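Local coordinates for PRESAN domain-containing protein (Plasmodium falciparum, PDB 7D2W) that is of unknown function but, as a PHISTa-like PRESAN-domain protein, folds as a four-helix bundle that probably serves in protein binding, at residues L69-H74 / S154-C159; M126-L131 / D161-L166. One frame throughout, in Å; residues are numbered along the deposited sequence. Where two conformers were deposited one is given.

Interaction 1: L69-H74 / S154-C159; sequences LNIWNH and SFIRSC
The six-membered ring of W72 and the ring of F155 are tilted only 19° from one another but displaced, centroids 5.8 Å apart, with little ring-on-ring overlap. They meet where CZ3 of W72 comes 3.7 Å from CE2 of F155, an approach that is neither face-on nor edge-on for either ring. Beside the indole rim, level with the ring, sit two further atoms of helix 149-181: CG1 of I156, 4.1 Å from W72 CZ3, and the sulfur of C159, 4.0 Å from W72 CH2. The latter is a sulfur-aromatic contact made at the rim. One face of F155 carries the same C159 sulfur, 3.4 Å above its plane and offset toward the rim. A chi1 of -168° sets W72 CG anti to the backbone N; the outer edge of the ring, CZ3 and CH2, approaches helix 149-181. I71, in one of its two modelled conformers, meets I156 at about a right angle, CG2 to CD1 at 3.8 Å. The two segments run nearly parallel, 15° between their directions, with axes 11.4 Å apart. F139 of helix 117-144 stacks on W72, and F56 of helix 49-58 touches both isoleucines. No hydrogen bond joins the two segments: aromatic, aliphatic and sulfur surfaces hold this buried contact by dispersion, and the polar indole atom NE1 is satisfied by T136 OG1 of helix 117-144.

Interaction 2: M126-L131 / D161-L166; sequences MMVSTL and DEFDKL
L131 and F163 form the heart of an antiparallel helix-helix contact within the four-helix bundle, joining helix 117-144 to helix 149-181, the helix that follows it in the chain. The segment directions differ by 168°, and the axes come within 11.0 Å of each other. The central interaction is CH-pi: CD2 of L131 lies over one face of the F163 ring, 3.6 Å from its centroid and 15° off the normal, while the two side chains slide past each other in opposite directions. L131 has its CG anti to the backbone N (chi1 -179°), and that CG also reaches the CE2 side of the ring. From the next turn of helix 149-181, L166 sends CD2 against the same L131 methyl at 3.7 Å; it also packs on V128 CG1, the two side chains crossing at about a right angle. At the outer margin, M127 lays its CB against CD1 of L166, its chain bending back at chi2 and chi3 to bring CE close to that same methyl. Further along the same margin, beyond L166, E162 extends its chain until the carboxylate lies beside CD1 of L131, with OE2 at 3.6 Å, and OE1 is hydrogen-bonded by Q135 NE2 one turn further along helix 117-144. F163 reaches deeper into the bundle, touching K75 and C79 of helix 65-93, and V128 meets T83 there. The rim of F163 faces the backbone of helix 117-144, with CZ 3.5 Å from the carbonyl oxygen of V128.

From the N terminus, helix 49-58 leads into helix 65-93, where 69-74 supplies the first half of interaction 1. After an unmodelled stretch the chain enters helix 117-144, which carries 126-131 of interaction 2. Helix 149-181 then provides both remaining halves, 154-159 followed by 161-166. Interaction 1 thus closes a long loop of 79 residues and interaction 2 a short one of 29. Their segments alternate, so the two closures cross. With centres 14 Å apart, they fasten helix 149-181 to helix 65-93 and to helix 117-144 at successive levels. Its R157 and D161 also meet the second subunit.

Interaction 1: L69-H74 / S154-C159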
ATOM      1  N   LEU A  69     -23.195   0.214 -12.396  1.00 33.89           N
ATOM      2  CA  LEU A  69     -23.416  -0.437 -11.106  1.00 34.15           C
ATOM      3  C   LEU A  69     -22.821  -1.836 -11.088  1.00 28.99           C
ATOM      4  O   LEU A  69     -22.315  -2.290 -10.057  1.00 27.46           O
ATOM      5  CB  LEU A  69     -24.912  -0.486 -10.782  1.00 35.99           C
ATOM      6  CG  LEU A  69     -25.570   0.897 -10.657  1.00 37.59           C
ATOM      7  CD1 LEU A  69     -27.094   0.842 -10.650  1.00 43.17           C
ATOM      8  CD2 LEU A  69     -25.041   1.592  -9.416  1.00 37.18           C
ATOM      9  N   ASN A  70     -22.887  -2.533 -12.220  1.00 28.95           N
ATOM     10  CA  ASN A  70     -22.256  -3.839 -12.366  1.00 31.95           C
ATOM     11  C   ASN A  70     -20.744  -3.744 -12.140  1.00 34.75           C
ATOM     12  O   ASN A  70     -20.172  -4.556 -11.411  1.00 28.08           O
ATOM     13  CB  ASN A  70     -22.566  -4.383 -13.764  1.00 32.69           C
ATOM     14  CG  ASN A  70     -22.110  -5.811 -13.963  1.00 35.54           C
ATOM     15  OD1 ASN A  70     -20.937  -6.070 -14.238  1.00 38.23           O
ATOM     16  ND2 ASN A  70     -23.045  -6.751 -13.855  1.00 36.94           N
ATOM     17  N   ILE A  71     -20.112  -2.751 -12.757  0.52 26.39           N
ATOM     18  CA  ILE A  71     -18.679  -2.530 -12.549  0.52 25.34           C
ATOM     19  C   ILE A  71     -18.376  -2.300 -11.070  0.52 27.22           C
ATOM     20  O   ILE A  71     -17.416  -2.861 -10.526  0.52 27.12           O
ATOM     21  CB  ILE A  71     -18.204  -1.346 -13.415  0.52 28.30           C
ATOM     22  CG1 ILE A  71     -18.101  -1.768 -14.882  0.52 32.77           C
ATOM     23  CG2 ILE A  71     -16.883  -0.792 -12.912  0.52 26.66           C
ATOM     24  CD1 ILE A  71     -18.237  -0.610 -15.843  0.52 28.77           C
ATOM     25  N   TRP A  72     -19.189  -1.483 -10.392  1.00 26.42           N
ATOM     26  CA  TRP A  72     -18.966  -1.238  -8.966  1.00 25.50           C
ATOM     27  C   TRP A  72     -19.086  -2.520  -8.130  1.00 28.16           C
ATOM     28  O   TRP A  72     -18.350  -2.702  -7.154  1.00 30.30           O
ATOM     29  CB  TRP A  72     -19.945  -0.173  -8.472  1.00 28.16           C
ATOM     30  CG  TRP A  72     -19.648   0.372  -7.102  1.00 30.31           C
ATOM     31  CD1 TRP A  72     -20.408   0.211  -5.974  1.00 25.95           C
ATOM     32  CD2 TRP A  72     -18.520   1.172  -6.713  1.00 25.85           C
ATOM     33  NE1 TRP A  72     -19.820   0.863  -4.916  1.00 26.54           N
ATOM     34  CE2 TRP A  72     -18.667   1.461  -5.341  1.00 24.47           C
ATOM     35  CE3 TRP A  72     -17.405   1.679  -7.396  1.00 22.31           C
ATOM     36  CZ2 TRP A  72     -17.742   2.224  -4.632  1.00 26.59           C
ATOM     37  CZ3 TRP A  72     -16.482   2.444  -6.685  1.00 26.74           C
ATOM     38  CH2 TRP A  72     -16.668   2.717  -5.321  1.00 23.68           C
ATOM     39  N   ASN A  73     -20.011  -3.414  -8.486  1.00 28.09           N
ATOM     40  CA  ASN A  73     -20.091  -4.685  -7.771  1.00 30.86           C
ATOM     41  C   ASN A  73     -18.817  -5.504  -7.961  1.00 30.17           C
ATOM     42  O   ASN A  73     -18.346  -6.150  -7.022  1.00 29.69           O
ATOM     43  CB  ASN A  73     -21.318  -5.482  -8.227  1.00 32.49           C
ATOM     44  CG  ASN A  73     -22.615  -4.852  -7.766  1.00 51.65           C
ATOM     45  OD1 ASN A  73     -22.634  -4.087  -6.799  1.00 60.27           O
ATOM     46  ND2 ASN A  73     -23.710  -5.172  -8.451  1.00 63.81           N
ATOM     47  N   HIS A  74     -18.246  -5.500  -9.171  1.00 25.97           N
ATOM     48  CA  HIS A  74     -16.959  -6.163  -9.367  1.00 23.94           C
ATOM     49  C   HIS A  74     -15.858  -5.482  -8.547  1.00 26.30           C
ATOM     50  O   HIS A  74     -14.959  -6.153  -8.028  1.00 28.26           O
ATOM     51  CB  HIS A  74     -16.577  -6.178 -10.852  1.00 27.69           C
ATOM     52  CG  HIS A  74     -17.419  -7.095 -11.693  1.00 28.87           C
ATOM     53  ND1 HIS A  74     -17.391  -8.471 -11.570  1.00 33.15           N
ATOM     54  CD2 HIS A  74     -18.316  -6.821 -12.673  1.00 29.31           C
ATOM     55  CE1 HIS A  74     -18.241  -9.003 -12.434  1.00 35.72           C
ATOM     56  NE2 HIS A  74     -18.820  -8.025 -13.111  1.00 29.01           N
ATOM     57  N   SER A 154     -11.106   6.961 -13.249  1.00 30.02           N
ATOM     58  CA  SER A 154     -10.072   7.314 -12.286  1.00 26.76           C
ATOM     59  C   SER A 154     -10.591   7.180 -10.864  1.00 30.31           C
ATOM     60  O   SER A 154      -9.859   6.739  -9.970  1.00 27.95           O
ATOM     61  CB  SER A 154      -9.571   8.741 -12.539  1.00 36.22           C
ATOM     62  OG  SER A 154      -9.113   8.870 -13.871  1.00 38.61           O
ATOM     63  N   PHE A 155     -11.852   7.558 -10.632  1.00 26.25           N
ATOM     64  CA  PHE A 155     -12.415   7.429  -9.292  1.00 29.02           C
ATOM     65  C   PHE A 155     -12.410   5.970  -8.840  1.00 26.96           C
ATOM     66  O   PHE A 155     -11.990   5.653  -7.718  1.00 25.24           O
ATOM     67  CB  PHE A 155     -13.828   8.012  -9.262  1.00 24.46           C
ATOM     68  CG  PHE A 155     -14.619   7.603  -8.056  1.00 24.58           C
ATOM     69  CD1 PHE A 155     -14.495   8.297  -6.859  1.00 31.26           C
ATOM     70  CD2 PHE A 155     -15.468   6.504  -8.114  1.00 33.34           C
ATOM     71  CE1 PHE A 155     -15.216   7.915  -5.743  1.00 36.33           C
ATOM     72  CE2 PHE A 155     -16.186   6.108  -7.011  1.00 29.49           C
ATOM     73  CZ  PHE A 155     -16.062   6.828  -5.810  1.00 32.13           C
ATOM     74  N   ILE A 156     -12.862   5.057  -9.711  1.00 24.50           N
ATOM     75  CA  ILE A 156     -12.963   3.658  -9.302  1.00 25.87           C
ATOM     76  C   ILE A 156     -11.579   3.080  -9.041  1.00 30.95           C
ATOM     77  O   ILE A 156     -11.356   2.391  -8.030  1.00 23.79           O
ATOM     78  CB  ILE A 156     -13.735   2.831 -10.353  1.00 24.35           C
ATOM     79  CG1 ILE A 156     -15.185   3.310 -10.468  1.00 26.68           C
ATOM     80  CG2 ILE A 156     -13.711   1.335  -9.976  1.00 26.32           C
ATOM     81  CD1 ILE A 156     -15.944   2.695 -11.682  1.00 26.85           C
ATOM     82  N   ARG A 157     -10.617   3.341  -9.938  0.54 24.43           N
ATOM     83  CA  ARG A 157      -9.261   2.838  -9.725  0.54 28.48           C
ATOM     84  C   ARG A 157      -8.657   3.438  -8.458  0.54 28.67           C
ATOM     85  O   ARG A 157      -7.984   2.742  -7.692  0.54 26.93           O
ATOM     86  CB  ARG A 157      -8.376   3.122 -10.950  0.54 30.62           C
ATOM     87  CG  ARG A 157      -6.924   2.566 -10.849  0.54 37.09           C
ATOM     88  CD  ARG A 157      -6.357   2.046 -12.195  0.54 34.84           C
ATOM     89  NE  ARG A 157      -5.189   1.169 -12.028  0.54 21.61           N
ATOM     90  CZ  ARG A 157      -4.560   0.558 -13.032  0.54 32.49           C
ATOM     91  NH1 ARG A 157      -3.505  -0.237 -12.798  0.54 26.22           N
ATOM     92  NH2 ARG A 157      -4.994   0.727 -14.280  0.54 32.30           N
ATOM     93  N   SER A 158      -8.929   4.720  -8.194  1.00 24.44           N
ATOM     94  CA  SER A 158      -8.402   5.328  -6.972  1.00 26.53           C
ATOM     95  C   SER A 158      -9.045   4.745  -5.717  1.00 26.67           C
ATOM     96  O   SER A 158      -8.379   4.649  -4.683  1.00 26.00           O
ATOM     97  CB  SER A 158      -8.570   6.853  -7.009  1.00 30.93           C
ATOM     98  OG  SER A 158      -7.533   7.397  -7.811  1.00 35.89           O
ATOM     99  N   CYS A 159     -10.322   4.344  -5.782  1.00 23.26           N
ATOM    100  CA  CYS A 159     -10.940   3.667  -4.643  1.00 24.44           C
ATOM    101  C   CYS A 159     -10.267   2.330  -4.351  1.00 26.79           C
ATOM    102  O   CYS A 159     -10.071   1.962  -3.189  1.00 26.03           O
ATOM    103  CB  CYS A 159     -12.428   3.451  -4.903  1.00 24.42           C
ATOM    104  SG  CYS A 159     -13.380   4.955  -4.671  1.00 27.77           S
TER

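Interaction 2: M126-L131 / D161-L166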
ATOM      1  N   MET A 126     -14.341  -2.898  10.996  1.00 27.66           N
ATOM      2  CA  MET A 126     -14.911  -1.552  11.079  1.00 27.82           C
ATOM      3  C   MET A 126     -14.247  -0.589  10.089  1.00 31.54           C
ATOM      4  O   MET A 126     -14.931   0.232   9.463  1.00 29.83           O
ATOM      5  CB  MET A 126     -14.788  -1.016  12.504  1.00 27.81           C
ATOM      6  CG  MET A 126     -15.575   0.258  12.703  1.00 41.98           C
ATOM      7  SD  MET A 126     -17.365   0.069  12.623  1.00 48.59           S
ATOM      8  CE  MET A 126     -17.569  -1.550  13.360  1.00 36.27           C
ATOM      9  N   MET A 127     -12.921  -0.650   9.947  1.00 29.53           N
ATOM     10  CA  MET A 127     -12.256   0.232   8.989  1.00 28.72           C
ATOM     11  C   MET A 127     -12.701  -0.079   7.557  1.00 29.47           C
ATOM     12  O   MET A 127     -13.037   0.834   6.793  1.00 28.46           O
ATOM     13  CB  MET A 127     -10.730   0.125   9.119  1.00 23.80           C
ATOM     14  CG  MET A 127     -10.150   0.709  10.441  1.00 27.03           C
ATOM     15  SD  MET A 127     -10.590   2.439  10.704  1.00 29.75           S
ATOM     16  CE  MET A 127      -9.617   3.225   9.397  1.00 27.81           C
ATOM     17  N   VAL A 128     -12.738  -1.360   7.176  1.00 26.56           N
ATOM     18  CA  VAL A 128     -13.065  -1.660   5.776  1.00 31.63           C
ATOM     19  C   VAL A 128     -14.547  -1.419   5.504  1.00 30.50           C
ATOM     20  O   VAL A 128     -14.917  -0.906   4.439  1.00 30.25           O
ATOM     21  CB  VAL A 128     -12.623  -3.083   5.358  1.00 31.58           C
ATOM     22  CG1 VAL A 128     -11.107  -3.254   5.504  1.00 23.30           C
ATOM     23  CG2 VAL A 128     -13.381  -4.176   6.096  1.00 35.75           C
ATOM     24  N   SER A 129     -15.420  -1.748   6.455  1.00 29.97           N
ATOM     25  CA  SER A 129     -16.837  -1.551   6.179  1.00 33.83           C
ATOM     26  C   SER A 129     -17.166  -0.063   6.088  1.00 33.72           C
ATOM     27  O   SER A 129     -17.964   0.346   5.234  1.00 33.95           O
ATOM     28  CB  SER A 129     -17.697  -2.258   7.228  1.00 33.42           C
ATOM     29  OG  SER A 129     -17.635  -1.545   8.447  1.00 33.24           O
ATOM     30  N   THR A 130     -16.532   0.773   6.917  1.00 34.69           N
ATOM     31  CA  THR A 130     -16.769   2.210   6.828  0.58 29.50           C
ATOM     32  C   THR A 130     -16.209   2.779   5.529  1.00 31.32           C
ATOM     33  O   THR A 130     -16.815   3.670   4.917  1.00 29.74           O
ATOM     34  CB  THR A 130     -16.156   2.931   8.029  0.58 29.56           C
ATOM     35  OG1 THR A 130     -16.712   2.404   9.240  0.58 30.39           O
ATOM     36  CG2 THR A 130     -16.450   4.412   7.947  0.58 29.24           C
ATOM     37  N   LEU A 131     -15.051   2.274   5.084  1.00 25.32           N
ATOM     38  CA  LEU A 131     -14.510   2.766   3.818  1.00 29.81           C
ATOM     39  C   LEU A 131     -15.420   2.389   2.658  1.00 28.98           C
ATOM     40  O   LEU A 131     -15.649   3.197   1.752  1.00 27.48           O
ATOM     41  CB  LEU A 131     -13.088   2.242   3.575  1.00 27.95           C
ATOM     42  CG  LEU A 131     -12.408   2.725   2.280  1.00 25.69           C
ATOM     43  CD1 LEU A 131     -12.350   4.258   2.164  1.00 27.24           C
ATOM     44  CD2 LEU A 131     -10.996   2.149   2.151  1.00 22.80           C
ATOM     45  N   ASP A 161      -7.137   1.583  -5.101  1.00 23.61           N
ATOM     46  CA  ASP A 161      -5.844   1.957  -4.517  1.00 25.46           C
ATOM     47  C   ASP A 161      -5.991   2.332  -3.048  1.00 26.28           C
ATOM     48  O   ASP A 161      -5.132   2.003  -2.223  1.00 24.54           O
ATOM     49  CB  ASP A 161      -5.228   3.151  -5.251  1.00 33.51           C
ATOM     50  CG  ASP A 161      -4.882   2.866  -6.697  1.00 28.65           C
ATOM     51  OD1 ASP A 161      -4.673   1.695  -7.064  1.00 29.91           O
ATOM     52  OD2 ASP A 161      -4.782   3.850  -7.466  1.00 32.01           O
ATOM     53  N   GLU A 162      -7.052   3.068  -2.717  1.00 24.36           N
ATOM     54  CA  GLU A 162      -7.281   3.472  -1.331  1.00 25.28           C
ATOM     55  C   GLU A 162      -7.535   2.265  -0.431  1.00 27.42           C
ATOM     56  O   GLU A 162      -7.084   2.234   0.727  1.00 24.48           O
ATOM     57  CB  GLU A 162      -8.454   4.453  -1.267  1.00 22.74           C
ATOM     58  CG  GLU A 162      -8.704   5.030   0.121  1.00 32.63           C
ATOM     59  CD  GLU A 162      -9.832   6.044   0.136  1.00 35.84           C
ATOM     60  OE1 GLU A 162     -10.606   6.100  -0.853  1.00 31.57           O
ATOM     61  OE2 GLU A 162      -9.934   6.790   1.137  1.00 33.18           O
ATOM     62  N   PHE A 163      -8.267   1.265  -0.935  1.00 24.79           N
ATOM     63  CA  PHE A 163      -8.449   0.025  -0.180  1.00 22.80           C
ATOM     64  C   PHE A 163      -7.136  -0.734  -0.027  1.00 26.14           C
ATOM     65  O   PHE A 163      -6.881  -1.345   1.020  1.00 25.55           O
ATOM     66  CB  PHE A 163      -9.503  -0.864  -0.861  1.00 24.47           C
ATOM     67  CG  PHE A 163     -10.767  -0.979  -0.069  1.00 23.78           C
ATOM     68  CD1 PHE A 163     -10.825  -1.827   1.031  1.00 27.44           C
ATOM     69  CD2 PHE A 163     -11.882  -0.206  -0.385  1.00 27.24           C
ATOM     70  CE1 PHE A 163     -11.983  -1.912   1.797  1.00 28.53           C
ATOM     71  CE2 PHE A 163     -13.054  -0.286   0.376  1.00 26.43           C
ATOM     72  CZ  PHE A 163     -13.100  -1.129   1.469  1.00 28.28           C
ATOM     73  N   ASP A 164      -6.295  -0.730  -1.066  1.00 24.94           N
ATOM     74  CA  ASP A 164      -4.996  -1.373  -0.935  1.00 24.80           C
ATOM     75  C   ASP A 164      -4.157  -0.688   0.140  1.00 21.09           C
ATOM     76  O   ASP A 164      -3.446  -1.359   0.902  1.00 26.36           O
ATOM     77  CB  ASP A 164      -4.254  -1.364  -2.269  1.00 28.92           C
ATOM     78  CG  ASP A 164      -4.861  -2.308  -3.289  1.00 35.27           C
ATOM     79  OD1 ASP A 164      -5.697  -3.180  -2.912  1.00 30.44           O
ATOM     80  OD2 ASP A 164      -4.488  -2.176  -4.478  1.00 28.92           O
ATOM     81  N   LYS A 165      -4.227   0.641   0.215  1.00 21.96           N
ATOM     82  CA  LYS A 165      -3.475   1.348   1.250  1.00 27.09           C
ATOM     83  C   LYS A 165      -4.036   1.049   2.632  1.00 29.92           C
ATOM     84  O   LYS A 165      -3.273   0.872   3.587  1.00 33.49           O
ATOM     85  CB  LYS A 165      -3.464   2.856   1.000  1.00 24.81           C
ATOM     86  CG  LYS A 165      -2.952   3.660   2.230  1.00 34.11           C
ATOM     87  CD  LYS A 165      -1.963   4.750   1.894  1.00 44.10           C
ATOM     88  CE  LYS A 165      -1.438   5.444   3.172  1.00 41.93           C
ATOM     89  NZ  LYS A 165      -0.529   4.602   4.044  1.00 32.87           N
ATOM     90  N   LEU A 166      -5.364   0.975   2.762  1.00 26.20           N
ATOM     91  CA  LEU A 166      -5.934   0.622   4.060  1.00 25.04           C
ATOM     92  C   LEU A 166      -5.507  -0.783   4.470  1.00 24.39           C
ATOM     93  O   LEU A 166      -5.116  -1.006   5.620  1.00 25.08           O
ATOM     94  CB  LEU A 166      -7.465   0.746   4.032  1.00 25.27           C
ATOM     95  CG  LEU A 166      -8.179   0.206   5.279  1.00 30.09           C
ATOM     96  CD1 LEU A 166      -7.755   0.957   6.513  1.00 25.17           C
ATOM     97  CD2 LEU A 166      -9.697   0.271   5.114  1.00 31.21           C
TER